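Local coordinates for adhesion G-protein coupled receptor G6 (Danio rerio, PDB 6V55), which acts as an adhesion G-protein coupled receptor (Gpr126) whose calcium-binding extracellular region is linked to cell adhesion and probably to control of myelination, at residues 120-125 / 130-135; 139-144 / 275-280; 191-196 / 220-225; 535-540 / 577-582. All coordinates share one frame; numbering follows the deposited sequence.

Interaction 1 of 4, residues 120-125 / 130-135; sequences QKVTMP and TILRVS
P125 meets both T130 and L132, and V122 adds a second, deeper touch on L132. Apolar contacts come first. L132 sends one methyl to each partner: CD1 lies 3.7 Å from P125 CD, while CD2 reaches V122 CG1, also at 3.7 Å. With CG anti to the carbonyl carbon (chi1 -79°), the fork is carried towards 120-125. In each pair the side chains run past one another in opposite directions; methyl meets methyl at V122 and ring CH2 at P125. The second group is P125 on T130: P125 CB sits 3.5 Å from T130 CG2 and 3.6 Å from T130 OG1, and P125 CG comes within 3.4 Å of T130 O. With an alanine in place of T130 the carbonyl would stay, but the CB side of the proline ring would probably lose the cover of the methyl and hydroxyl. In the pentraxin-like domain M124 pairs through its backbone with G268 on one sheet and L132 with I251 on the edge strand of the other, so the contact lies where the sheets come near each other. Mostly carbon on carbon, with T130 O and OG1 against the ring, it rests on shape more than directional bonding.

Interaction 2 of 4, residues 139-144 / 275-280; sequences SIPVLT and LWDHAM
P141 and L143 are the residues of 139-144 that lean on D277. P141 brings its ring tip: CG lies 3.7 Å from D277 OD1, the two side chains crossing at a slant. V142 turns its side chain away and contributes its carbonyl instead. V142 O is 2.9 Å from water 1, and the same water lies at a long, weak 3.4 Å from D277 OD1. L143 follows with the deeper contact. Its CG is anti to the carbonyl carbon (chi1 -69°), which brings the tip of the leucine nearer to 275-280 than its base; CD2 stops 3.7 Å from D277 OD1, the two side chains crossing at about a right angle. OD1 thus has the proline CG and the leucine methyl close by as well as the weakly held water. At T144 the backbone takes over: its N donates to water 2 at 3.1 Å, and that water lies 3.2 Å from D277 O. Water therefore carries the polar part of the contact. In the pentraxin-like sandwich, the loop before strand 145-154 thus lies against the segment leaving strand 268-276. Around it, L143 pairs through its backbone with L243 and T144 with K217. L275, on strand 268-276, packs on F146 and V148 of strand 145-154 and on L249 of strand 248-251, while M280 leads on to L285 of helix 282-286.

Interaction 3 of 4, residues 191-196 / 220-225; sequences SYCSVD and GLIGVY
I222 reaches across to C193 and V195, and its side chain can be followed outward branch by branch. From CB, the CG2 methyl goes to V195, stopping 3.8 Å from V195 CG1; the two side chains cross at about a right angle. The other branch heads for the cysteine, because CG1 is anti to the carbonyl carbon (chi1 -39°). CG1 itself is 4.0 Å from C193 CB. At the tip, CD1 settles 3.7 Å from C193 CB and 3.9 Å from C193 SG, beside the disulfide that joins C193 to C235. V195 CG1 has a further partner in V224 CG2, at 3.7 Å. An alanine in place of the isoleucine is likely to open a gap beside the disulfide and leave V195 with V224 as its main neighbour here. Strand 191-194 is an outer strand of one sheet and strand 221-226 belongs to the other, so this is the buried face-to-face packing of a pentraxin-like beta sandwich. I222 also lies against L186 and I188, and V224 against L211 and L213. With methyls, the cysteine CB and, a little further off, its bridged sulfur doing the touching, the contact is hydrophobic, and the disulfide beside it adds a covalent tie.

Interaction 4 of 4, residues 535-540 / 577-582; sequences EELTQV and KDASET
Two nearly parallel helices pack side by side here, T538 and L537 of helix 534-550 against A579 and D578 of helix 573-593. They belong to a group of helices that precedes a beta-rich part carrying the GPS motif, consistent with the helical subdomain of a GAIN domain. The axes of the two short segments run 7° apart and come within 8.6 Å, and the backbones approach most nearly at T538 and A579, whose CA atoms are 4.8 Å apart. Small side chains permit this. A579 CB points into the interface and rests 3.8 Å from T538 CA, with T538 CG2 at 3.7 Å. The threonine methyl is anti to its own carbonyl carbon, an orientation that lets it bridge to the next residue as well: CG2 lies 3.8 Å from D578 CB, the two side chains crossing at a slant. From the buried flank L537 leans in, its CD2 methyl 3.9 Å from A579 CB. L537 also packs on V568 of helix 555-568, and A579 on V541, so the alanine methyl has neighbours on successive turns of helix 534-550. D578 touches through its CB, while its OD1 makes a long, weak ion pair with K534. The chemistry is that of methyl groups in a close helix pair: D578 lends carbon rather than charge to T538, and the tightness depends on how little alanine and threonine project.

Following the chain from the N terminus, interaction 1 comes first and closes a short loop with four residues between its segments, where the chain passes from strand 122-123 towards strand 133-134. Interaction 2 opens just after it and spans the long excursion from 139-144 to 275-280. Interaction 3 is nested inside that loop, joining the two sheets of the sandwich with its centre about 16 Å from that of interaction 2. All three lie in the pentraxin-like domain and reach its six-stranded sheet; none crosses another. Interaction 4 follows much later, closing a loop of helices; it lies about 74 Å or more, centre to centre, from the other three, on the opposite side of the chain's centre.

Interaction 1 of 4, residues 120-125 / 130-135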
loop_
_atom_site.group_PDB
_atom_site.type_symbol
_atom_site.label_atom_id
_atom_site.label_comp_id
_atom_site.label_asym_id
_atom_site.label_seq_id
_atom_site.Cartn_x
_atom_site.Cartn_y
_atom_site.Cartn_z
ATOM N N GLN A 120 -23.144 11.941 17.237
ATOM C CA GLN A 120 -23.365 11.247 18.498
ATOM C C GLN A 120 -24.575 11.821 19.229
ATOM O O GLN A 120 -24.822 13.027 19.203
ATOM C CB GLN A 120 -22.119 11.332 19.411
ATOM C CG GLN A 120 -20.897 10.574 18.914
ATOM C CD GLN A 120 -19.645 10.983 19.621
ATOM O OE1 GLN A 120 -19.390 12.172 19.789
ATOM N NE2 GLN A 120 -18.836 10.006 20.033
ATOM N N LYS A 121 -25.323 10.948 19.884
ATOM C CA LYS A 121 -26.388 11.312 20.805
ATOM C C LYS A 121 -25.870 11.020 22.210
ATOM O O LYS A 121 -24.855 10.337 22.374
ATOM C CB LYS A 121 -27.674 10.528 20.482
ATOM C CG LYS A 121 -28.492 11.096 19.275
ATOM C CD LYS A 121 -27.973 10.640 17.879
ATOM C CE LYS A 121 -28.709 11.290 16.687
ATOM N NZ LYS A 121 -27.876 11.285 15.437
ATOM N N VAL A 122 -26.510 11.585 23.235
ATOM C CA VAL A 122 -25.937 11.556 24.586
ATOM C C VAL A 122 -26.988 11.104 25.593
ATOM O O VAL A 122 -28.045 11.731 25.714
ATOM C CB VAL A 122 -25.339 12.920 24.993
ATOM C CG1 VAL A 122 -25.025 12.964 26.467
ATOM C CG2 VAL A 122 -24.034 13.186 24.245
ATOM N N THR A 123 -26.687 10.034 26.334
ATOM C CA THR A 123 -27.567 9.581 27.411
ATOM C C THR A 123 -27.380 10.451 28.659
ATOM O O THR A 123 -26.256 10.600 29.148
ATOM C CB THR A 123 -27.288 8.107 27.720
ATOM O OG1 THR A 123 -27.574 7.312 26.560
ATOM C CG2 THR A 123 -28.139 7.617 28.898
ATOM N N MET A 124 -28.475 11.025 29.179
ATOM C CA MET A 124 -28.249 11.868 30.355
ATOM C C MET A 124 -28.373 11.040 31.632
ATOM O O MET A 124 -29.187 10.111 31.680
ATOM C CB MET A 124 -29.239 13.034 30.391
ATOM C CG MET A 124 -30.668 12.709 30.050
ATOM S SD MET A 124 -31.287 14.095 29.108
ATOM C CE MET A 124 -30.317 13.697 27.679
ATOM N N PRO A 125 -27.595 11.319 32.688
ATOM C CA PRO A 125 -27.453 10.340 33.769
ATOM C C PRO A 125 -28.631 10.357 34.733
ATOM O O PRO A 125 -29.456 11.268 34.753
ATOM C CB PRO A 125 -26.170 10.779 34.479
ATOM C CG PRO A 125 -26.188 12.244 34.348
ATOM C CD PRO A 125 -26.771 12.517 32.978
ATOM N N THR A 130 -21.881 12.723 38.243
ATOM C CA THR A 130 -21.744 12.334 36.838
ATOM C C THR A 130 -22.213 13.548 36.031
ATOM O O THR A 130 -23.310 13.585 35.461
ATOM C CB THR A 130 -22.531 11.066 36.484
ATOM O OG1 THR A 130 -22.629 10.937 35.057
ATOM C CG2 THR A 130 -23.896 11.070 37.114
ATOM N N ILE A 131 -21.356 14.565 36.010
ATOM C CA ILE A 131 -21.688 15.877 35.476
ATOM C C ILE A 131 -21.288 15.908 34.010
ATOM O O ILE A 131 -20.131 15.655 33.662
ATOM C CB ILE A 131 -20.985 16.984 36.279
ATOM C CG1 ILE A 131 -21.503 17.005 37.723
ATOM C CG2 ILE A 131 -21.194 18.356 35.647
ATOM C CD1 ILE A 131 -20.495 16.546 38.744
ATOM N N LEU A 132 -22.248 16.221 33.149
ATOM C CA LEU A 132 -22.037 16.283 31.705
ATOM C C LEU A 132 -22.166 17.752 31.304
ATOM O O LEU A 132 -23.232 18.223 30.894
ATOM C CB LEU A 132 -23.031 15.391 30.967
ATOM C CG LEU A 132 -22.703 13.896 30.945
ATOM C CD1 LEU A 132 -23.231 13.155 32.158
ATOM C CD2 LEU A 132 -23.273 13.289 29.696
ATOM N N ARG A 133 -21.059 18.477 31.443
ATOM C CA ARG A 133 -21.063 19.928 31.444
ATOM C C ARG A 133 -20.353 20.502 30.229
ATOM O O ARG A 133 -19.571 19.831 29.551
ATOM C CB ARG A 133 -20.384 20.479 32.698
ATOM C CG ARG A 133 -18.992 19.931 32.920
ATOM C CD ARG A 133 -18.165 20.802 33.875
ATOM N NE ARG A 133 -17.842 22.139 33.362
ATOM C CZ ARG A 133 -17.431 23.146 34.136
ATOM N NH1 ARG A 133 -17.317 22.955 35.446
ATOM N NH2 ARG A 133 -17.153 24.347 33.621
ATOM N N VAL A 134 -20.668 21.774 29.968
ATOM C CA VAL A 134 -19.811 22.616 29.146
ATOM C C VAL A 134 -18.449 22.712 29.824
ATOM O O VAL A 134 -18.358 22.808 31.055
ATOM C CB VAL A 134 -20.491 23.982 28.940
ATOM C CG1 VAL A 134 -19.648 24.937 28.116
ATOM C CG2 VAL A 134 -21.825 23.770 28.244
ATOM N N SER A 135 -17.380 22.597 29.037
ATOM C CA SER A 135 -16.069 22.549 29.664
ATOM C C SER A 135 -15.605 23.955 30.018
ATOM O O SER A 135 -16.062 24.953 29.450
ATOM C CB SER A 135 -15.045 21.854 28.762
ATOM O OG SER A 135 -14.241 22.760 28.067
#

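Interaction 2 of 4, residues 139-144 / 275-280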
loop_
_atom_site.group_PDB
_atom_site.type_symbol
_atom_site.label_atom_id
_atom_site.label_comp_id
_atom_site.label_asym_id
_atom_site.label_seq_id
_atom_site.Cartn_x
_atom_site.Cartn_y
_atom_site.Cartn_z
ATOM N N SER A 139 -16.033 30.153 28.425
ATOM C CA SER A 139 -16.545 31.099 29.414
ATOM C C SER A 139 -17.918 31.580 28.974
ATOM O O SER A 139 -18.051 32.209 27.914
ATOM C CB SER A 139 -15.606 32.296 29.582
ATOM O OG SER A 139 -15.013 32.676 28.345
ATOM N N ILE A 140 -18.931 31.305 29.790
ATOM C CA ILE A 140 -20.294 31.720 29.477
ATOM C C ILE A 140 -20.481 33.164 29.927
ATOM O O ILE A 140 -20.364 33.457 31.130
ATOM C CB ILE A 140 -21.336 30.799 30.134
ATOM C CG1 ILE A 140 -21.188 29.370 29.612
ATOM C CG2 ILE A 140 -22.733 31.303 29.857
ATOM C CD1 ILE A 140 -21.915 28.373 30.463
ATOM N N PRO A 141 -20.802 34.084 29.017
ATOM C CA PRO A 141 -20.887 35.501 29.367
ATOM C C PRO A 141 -22.124 35.821 30.191
ATOM O O PRO A 141 -22.920 34.956 30.547
ATOM C CB PRO A 141 -20.967 36.190 28.004
ATOM C CG PRO A 141 -21.553 35.169 27.107
ATOM C CD PRO A 141 -20.967 33.876 27.567
ATOM N N VAL A 142 -22.250 37.105 30.505
ATOM C CA VAL A 142 -23.485 37.648 31.038
ATOM C C VAL A 142 -24.538 37.620 29.940
ATOM O O VAL A 142 -24.271 38.048 28.810
ATOM C CB VAL A 142 -23.231 39.061 31.579
ATOM C CG1 VAL A 142 -24.521 39.850 31.725
ATOM C CG2 VAL A 142 -22.480 38.952 32.912
ATOM N N LEU A 143 -25.718 37.066 30.254
ATOM C CA LEU A 143 -26.807 36.894 29.298
ATOM C C LEU A 143 -28.012 37.734 29.720
ATOM O O LEU A 143 -28.515 37.610 30.847
ATOM C CB LEU A 143 -27.192 35.419 29.163
ATOM C CG LEU A 143 -26.172 34.484 28.489
ATOM C CD1 LEU A 143 -26.515 33.032 28.744
ATOM C CD2 LEU A 143 -26.048 34.745 26.986
ATOM N N THR A 144 -28.447 38.610 28.816
ATOM C CA THR A 144 -29.744 39.266 28.890
ATOM C C THR A 144 -30.654 38.845 27.745
ATOM O O THR A 144 -31.745 39.412 27.592
ATOM C CB THR A 144 -29.576 40.791 28.898
ATOM O OG1 THR A 144 -28.678 41.195 27.855
ATOM C CG2 THR A 144 -29.025 41.229 30.223
ATOM N N LEU A 275 -26.026 27.084 22.007
ATOM C CA LEU A 275 -26.418 28.282 22.749
ATOM C C LEU A 275 -25.858 29.524 22.070
ATOM O O LEU A 275 -24.723 29.517 21.588
ATOM C CB LEU A 275 -25.922 28.217 24.199
ATOM C CG LEU A 275 -26.265 29.324 25.199
ATOM C CD1 LEU A 275 -27.767 29.541 25.284
ATOM C CD2 LEU A 275 -25.700 28.937 26.544
ATOM N N TRP A 276 -26.647 30.594 22.058
ATOM C CA TRP A 276 -26.287 31.844 21.401
ATOM C C TRP A 276 -26.517 33.029 22.331
ATOM O O TRP A 276 -27.292 32.959 23.287
ATOM C CB TRP A 276 -27.118 32.089 20.138
ATOM C CG TRP A 276 -26.783 31.283 18.927
ATOM C CD1 TRP A 276 -26.006 31.672 17.865
ATOM C CD2 TRP A 276 -27.268 29.973 18.611
ATOM N NE1 TRP A 276 -25.963 30.673 16.919
ATOM C CE2 TRP A 276 -26.732 29.623 17.352
ATOM C CE3 TRP A 276 -28.106 29.059 19.271
ATOM C CZ2 TRP A 276 -27.002 28.396 16.746
ATOM C CZ3 TRP A 276 -28.383 27.836 18.661
ATOM C CH2 TRP A 276 -27.829 27.516 17.416
ATOM N N ASP A 277 -25.886 34.152 21.956
ATOM C CA ASP A 277 -25.865 35.420 22.680
ATOM C C ASP A 277 -27.134 36.243 22.521
ATOM O O ASP A 277 -27.372 37.158 23.316
ATOM C CB ASP A 277 -24.702 36.263 22.166
ATOM C CG ASP A 277 -23.608 36.401 23.168
ATOM O OD1 ASP A 277 -23.808 35.924 24.310
ATOM O OD2 ASP A 277 -22.554 36.993 22.815
ATOM N N HIS A 278 -27.922 35.982 21.492
ATOM C CA HIS A 278 -29.071 36.806 21.165
ATOM C C HIS A 278 -30.279 35.903 21.012
ATOM O O HIS A 278 -30.146 34.688 20.826
ATOM C CB HIS A 278 -28.845 37.602 19.873
ATOM C CG HIS A 278 -28.232 36.794 18.768
ATOM N ND1 HIS A 278 -26.872 36.574 18.670
ATOM C CD2 HIS A 278 -28.792 36.148 17.717
ATOM C CE1 HIS A 278 -26.622 35.825 17.611
ATOM N NE2 HIS A 278 -27.769 35.558 17.012
ATOM N N ALA A 279 -31.462 36.503 21.101
ATOM C CA ALA A 279 -32.686 35.781 20.797
ATOM C C ALA A 279 -33.047 35.990 19.341
ATOM O O ALA A 279 -33.087 37.126 18.858
ATOM C CB ALA A 279 -33.840 36.228 21.666
ATOM N N MET A 280 -33.346 34.889 18.661
ATOM C CA MET A 280 -33.530 34.890 17.223
ATOM C C MET A 280 -34.979 35.161 16.845
ATOM O O MET A 280 -35.912 34.681 17.504
ATOM C CB MET A 280 -33.089 33.550 16.647
ATOM C CG MET A 280 -31.616 33.292 16.812
ATOM S SD MET A 280 -31.046 32.097 15.604
ATOM C CE MET A 280 -30.051 31.026 16.630
HETATM O O HOH W 1 -24.356 38.760 26.025
HETATM O O HOH W 2 -26.891 38.640 26.081
#

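Interaction 3 of 4, residues 191-196 / 220-225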
loop_
_atom_site.group_PDB
_atom_site.type_symbol
_atom_site.label_atom_id
_atom_site.label_comp_id
_atom_site.label_asym_id
_atom_site.label_seq_id
_atom_site.Cartn_x
_atom_site.Cartn_y
_atom_site.Cartn_z
ATOM N N SER A 191 -37.569 32.990 38.610
ATOM C CA SER A 191 -38.948 32.985 38.152
ATOM C C SER A 191 -39.216 31.753 37.301
ATOM O O SER A 191 -38.305 31.027 36.902
ATOM C CB SER A 191 -39.252 34.256 37.352
ATOM O OG SER A 191 -38.357 34.378 36.252
ATOM N N TYR A 192 -40.495 31.533 37.007
ATOM C CA TYR A 192 -40.940 30.391 36.220
ATOM C C TYR A 192 -41.738 30.888 35.026
ATOM O O TYR A 192 -42.782 31.533 35.191
ATOM C CB TYR A 192 -41.793 29.452 37.059
ATOM C CG TYR A 192 -41.038 28.616 38.041
ATOM C CD1 TYR A 192 -40.697 27.288 37.752
ATOM C CD2 TYR A 192 -40.676 29.152 39.279
ATOM C CE1 TYR A 192 -39.994 26.516 38.684
ATOM C CE2 TYR A 192 -39.986 28.413 40.201
ATOM C CZ TYR A 192 -39.647 27.103 39.908
ATOM O OH TYR A 192 -38.971 26.421 40.882
ATOM N N CYS A 193 -41.249 30.583 33.834
ATOM C CA CYS A 193 -41.900 30.954 32.583
ATOM C C CYS A 193 -42.390 29.666 31.936
ATOM O O CYS A 193 -41.590 28.908 31.374
ATOM C CB CYS A 193 -40.933 31.718 31.681
ATOM S SG CYS A 193 -40.187 33.177 32.489
ATOM N N SER A 194 -43.695 29.403 32.035
ATOM C CA SER A 194 -44.253 28.165 31.507
ATOM C C SER A 194 -44.363 28.245 29.990
ATOM O O SER A 194 -44.839 29.243 29.437
ATOM C CB SER A 194 -45.618 27.875 32.119
ATOM O OG SER A 194 -46.438 27.205 31.173
ATOM N N VAL A 195 -43.893 27.203 29.316
ATOM C CA VAL A 195 -44.024 27.130 27.867
ATOM C C VAL A 195 -45.027 26.038 27.510
ATOM O O VAL A 195 -44.979 25.493 26.398
ATOM C CB VAL A 195 -42.666 26.860 27.198
ATOM C CG1 VAL A 195 -41.815 28.107 27.252
ATOM C CG2 VAL A 195 -41.964 25.682 27.847
ATOM N N ASP A 196 -45.953 25.731 28.444
ATOM C CA ASP A 196 -46.750 24.507 28.349
ATOM C C ASP A 196 -47.778 24.549 27.227
ATOM O O ASP A 196 -48.068 23.499 26.641
ATOM C CB ASP A 196 -47.443 24.175 29.673
ATOM C CG ASP A 196 -47.737 22.677 29.805
ATOM O OD1 ASP A 196 -48.890 22.252 29.526
ATOM O OD2 ASP A 196 -46.789 21.919 30.133
ATOM N N GLY A 220 -39.198 40.404 28.103
ATOM C CA GLY A 220 -39.692 39.200 28.740
ATOM C C GLY A 220 -40.218 38.173 27.774
ATOM O O GLY A 220 -40.863 37.217 28.202
ATOM N N LEU A 221 -39.939 38.327 26.484
ATOM C CA LEU A 221 -40.533 37.498 25.447
ATOM C C LEU A 221 -39.831 36.144 25.390
ATOM O O LEU A 221 -38.680 36.052 24.948
ATOM C CB LEU A 221 -40.446 38.207 24.097
ATOM C CG LEU A 221 -41.205 37.517 22.952
ATOM C CD1 LEU A 221 -42.690 37.779 23.059
ATOM C CD2 LEU A 221 -40.685 37.960 21.592
ATOM N N ILE A 222 -40.518 35.096 25.838
ATOM C CA ILE A 222 -40.115 33.731 25.524
ATOM C C ILE A 222 -40.569 33.404 24.105
ATOM O O ILE A 222 -41.699 33.706 23.712
ATOM C CB ILE A 222 -40.708 32.732 26.533
ATOM C CG1 ILE A 222 -40.686 33.295 27.961
ATOM C CG2 ILE A 222 -40.009 31.363 26.421
ATOM C CD1 ILE A 222 -39.360 33.215 28.649
ATOM N N GLY A 223 -39.684 32.798 23.326
ATOM C CA GLY A 223 -40.042 32.256 22.027
ATOM C C GLY A 223 -39.834 30.735 22.063
ATOM O O GLY A 223 -38.954 30.261 22.768
ATOM N N VAL A 224 -40.699 30.019 21.358
ATOM C CA VAL A 224 -40.605 28.563 21.238
ATOM C C VAL A 224 -40.687 28.218 19.754
ATOM O O VAL A 224 -41.607 28.671 19.061
ATOM C CB VAL A 224 -41.715 27.840 22.026
ATOM C CG1 VAL A 224 -41.669 26.343 21.783
ATOM C CG2 VAL A 224 -41.575 28.088 23.510
ATOM N N TYR A 225 -39.723 27.442 19.265
ATOM C CA TYR A 225 -39.791 26.850 17.935
ATOM C C TYR A 225 -39.894 25.331 18.083
ATOM O O TYR A 225 -38.990 24.693 18.637
ATOM C CB TYR A 225 -38.576 27.263 17.107
ATOM C CG TYR A 225 -38.743 27.131 15.617
ATOM C CD1 TYR A 225 -38.554 25.895 14.984
ATOM C CD2 TYR A 225 -39.072 28.242 14.833
ATOM C CE1 TYR A 225 -38.700 25.760 13.617
ATOM C CE2 TYR A 225 -39.214 28.124 13.456
ATOM C CZ TYR A 225 -39.027 26.876 12.856
ATOM O OH TYR A 225 -39.167 26.728 11.494
#

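Interaction 4 of 4, residues 535-540 / 577-582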
loop_
_atom_site.group_PDB
_atom_site.type_symbol
_atom_site.label_atom_id
_atom_site.label_comp_id
_atom_site.label_asym_id
_atom_site.label_seq_id
_atom_site.Cartn_x
_atom_site.Cartn_y
_atom_site.Cartn_z
ATOM N N GLU A 535 19.793 -20.244 -12.298
ATOM C CA GLU A 535 19.267 -20.649 -13.590
ATOM C C GLU A 535 18.660 -19.484 -14.357
ATOM O O GLU A 535 18.699 -19.502 -15.587
ATOM C CB GLU A 535 18.250 -21.785 -13.439
ATOM C CG GLU A 535 18.767 -23.013 -12.656
ATOM C CD GLU A 535 18.508 -22.933 -11.148
ATOM O OE1 GLU A 535 19.198 -23.654 -10.384
ATOM O OE2 GLU A 535 17.601 -22.160 -10.739
ATOM N N GLU A 536 18.124 -18.461 -13.672
ATOM C CA GLU A 536 17.662 -17.266 -14.383
ATOM C C GLU A 536 18.833 -16.454 -14.907
ATOM O O GLU A 536 18.746 -15.860 -15.990
ATOM C CB GLU A 536 16.823 -16.387 -13.467
ATOM C CG GLU A 536 15.332 -16.517 -13.668
ATOM C CD GLU A 536 14.540 -16.192 -12.404
ATOM O OE1 GLU A 536 15.157 -15.701 -11.421
ATOM O OE2 GLU A 536 13.313 -16.480 -12.385
ATOM N N LEU A 537 19.939 -16.458 -14.167
ATOM C CA LEU A 537 21.101 -15.654 -14.509
ATOM C C LEU A 537 21.794 -16.151 -15.777
ATOM O O LEU A 537 22.213 -15.336 -16.607
ATOM C CB LEU A 537 22.060 -15.655 -13.330
ATOM C CG LEU A 537 23.144 -14.610 -13.402
ATOM C CD1 LEU A 537 23.107 -13.850 -12.120
ATOM C CD2 LEU A 537 24.489 -15.263 -13.596
ATOM N N THR A 538 21.917 -17.478 -15.961
ATOM C CA THR A 538 22.500 -17.953 -17.217
ATOM C C THR A 538 21.531 -17.790 -18.391
ATOM O O THR A 538 21.982 -17.709 -19.540
ATOM C CB THR A 538 23.010 -19.416 -17.121
ATOM O OG1 THR A 538 21.950 -20.356 -17.347
ATOM C CG2 THR A 538 23.683 -19.704 -15.768
ATOM N N GLN A 539 20.223 -17.665 -18.134
ATOM C CA GLN A 539 19.310 -17.354 -19.224
ATOM C C GLN A 539 19.347 -15.887 -19.604
ATOM O O GLN A 539 19.083 -15.548 -20.765
ATOM C CB GLN A 539 17.886 -17.728 -18.855
ATOM C CG GLN A 539 17.715 -19.181 -18.683
ATOM C CD GLN A 539 16.465 -19.479 -17.942
ATOM O OE1 GLN A 539 15.484 -18.745 -18.046
ATOM N NE2 GLN A 539 16.485 -20.547 -17.163
ATOM N N VAL A 540 19.637 -15.003 -18.651
ATOM C CA VAL A 540 19.783 -13.599 -19.007
ATOM C C VAL A 540 21.078 -13.398 -19.794
ATOM O O VAL A 540 21.104 -12.686 -20.804
ATOM C CB VAL A 540 19.694 -12.726 -17.737
ATOM C CG1 VAL A 540 20.008 -11.317 -18.030
ATOM C CG2 VAL A 540 18.278 -12.774 -17.160
ATOM N N LYS A 577 29.216 -18.705 -12.208
ATOM C CA LYS A 577 30.193 -19.680 -12.715
ATOM C C LYS A 577 29.737 -20.364 -13.999
ATOM O O LYS A 577 30.531 -20.517 -14.933
ATOM C CB LYS A 577 30.506 -20.736 -11.647
ATOM C CG LYS A 577 31.868 -21.437 -11.866
ATOM C CD LYS A 577 32.310 -22.340 -10.683
ATOM C CE LYS A 577 31.387 -23.551 -10.437
ATOM N NZ LYS A 577 31.914 -24.833 -11.022
ATOM N N ASP A 578 28.453 -20.675 -14.107
ATOM C CA ASP A 578 27.934 -21.254 -15.336
ATOM C C ASP A 578 27.748 -20.227 -16.450
ATOM O O ASP A 578 27.822 -20.594 -17.625
ATOM C CB ASP A 578 26.612 -21.962 -15.035
ATOM C CG ASP A 578 26.811 -23.403 -14.617
ATOM O OD1 ASP A 578 25.974 -24.250 -15.014
ATOM O OD2 ASP A 578 27.814 -23.685 -13.914
ATOM N N ALA A 579 27.519 -18.957 -16.120
ATOM C CA ALA A 579 27.258 -17.937 -17.130
ATOM C C ALA A 579 28.460 -17.061 -17.462
ATOM O O ALA A 579 28.333 -16.200 -18.338
ATOM C CB ALA A 579 26.111 -17.026 -16.687
ATOM N N SER A 580 29.611 -17.249 -16.796
ATOM C CA SER A 580 30.674 -16.244 -16.840
ATOM C C SER A 580 31.380 -16.207 -18.190
ATOM O O SER A 580 31.773 -15.128 -18.647
ATOM C CB SER A 580 31.701 -16.471 -15.726
ATOM O OG SER A 580 32.477 -17.636 -15.941
ATOM N N GLU A 581 31.517 -17.354 -18.858
ATOM C CA GLU A 581 32.236 -17.353 -20.127
ATOM C C GLU A 581 31.402 -16.722 -21.241
ATOM O O GLU A 581 31.945 -16.034 -22.109
ATOM C CB GLU A 581 32.667 -18.766 -20.498
ATOM C CG GLU A 581 33.658 -18.796 -21.642
ATOM C CD GLU A 581 33.755 -20.148 -22.319
ATOM O OE1 GLU A 581 33.058 -21.103 -21.887
ATOM O OE2 GLU A 581 34.550 -20.251 -23.280
ATOM N N THR A 582 30.080 -16.897 -21.203
ATOM C CA THR A 582 29.214 -16.185 -22.137
ATOM C C THR A 582 29.207 -14.684 -21.847
ATOM O O THR A 582 29.312 -13.866 -22.778
ATOM C CB THR A 582 27.809 -16.778 -22.061
ATOM O OG1 THR A 582 27.848 -18.156 -22.472
ATOM C CG2 THR A 582 26.846 -16.031 -22.928
#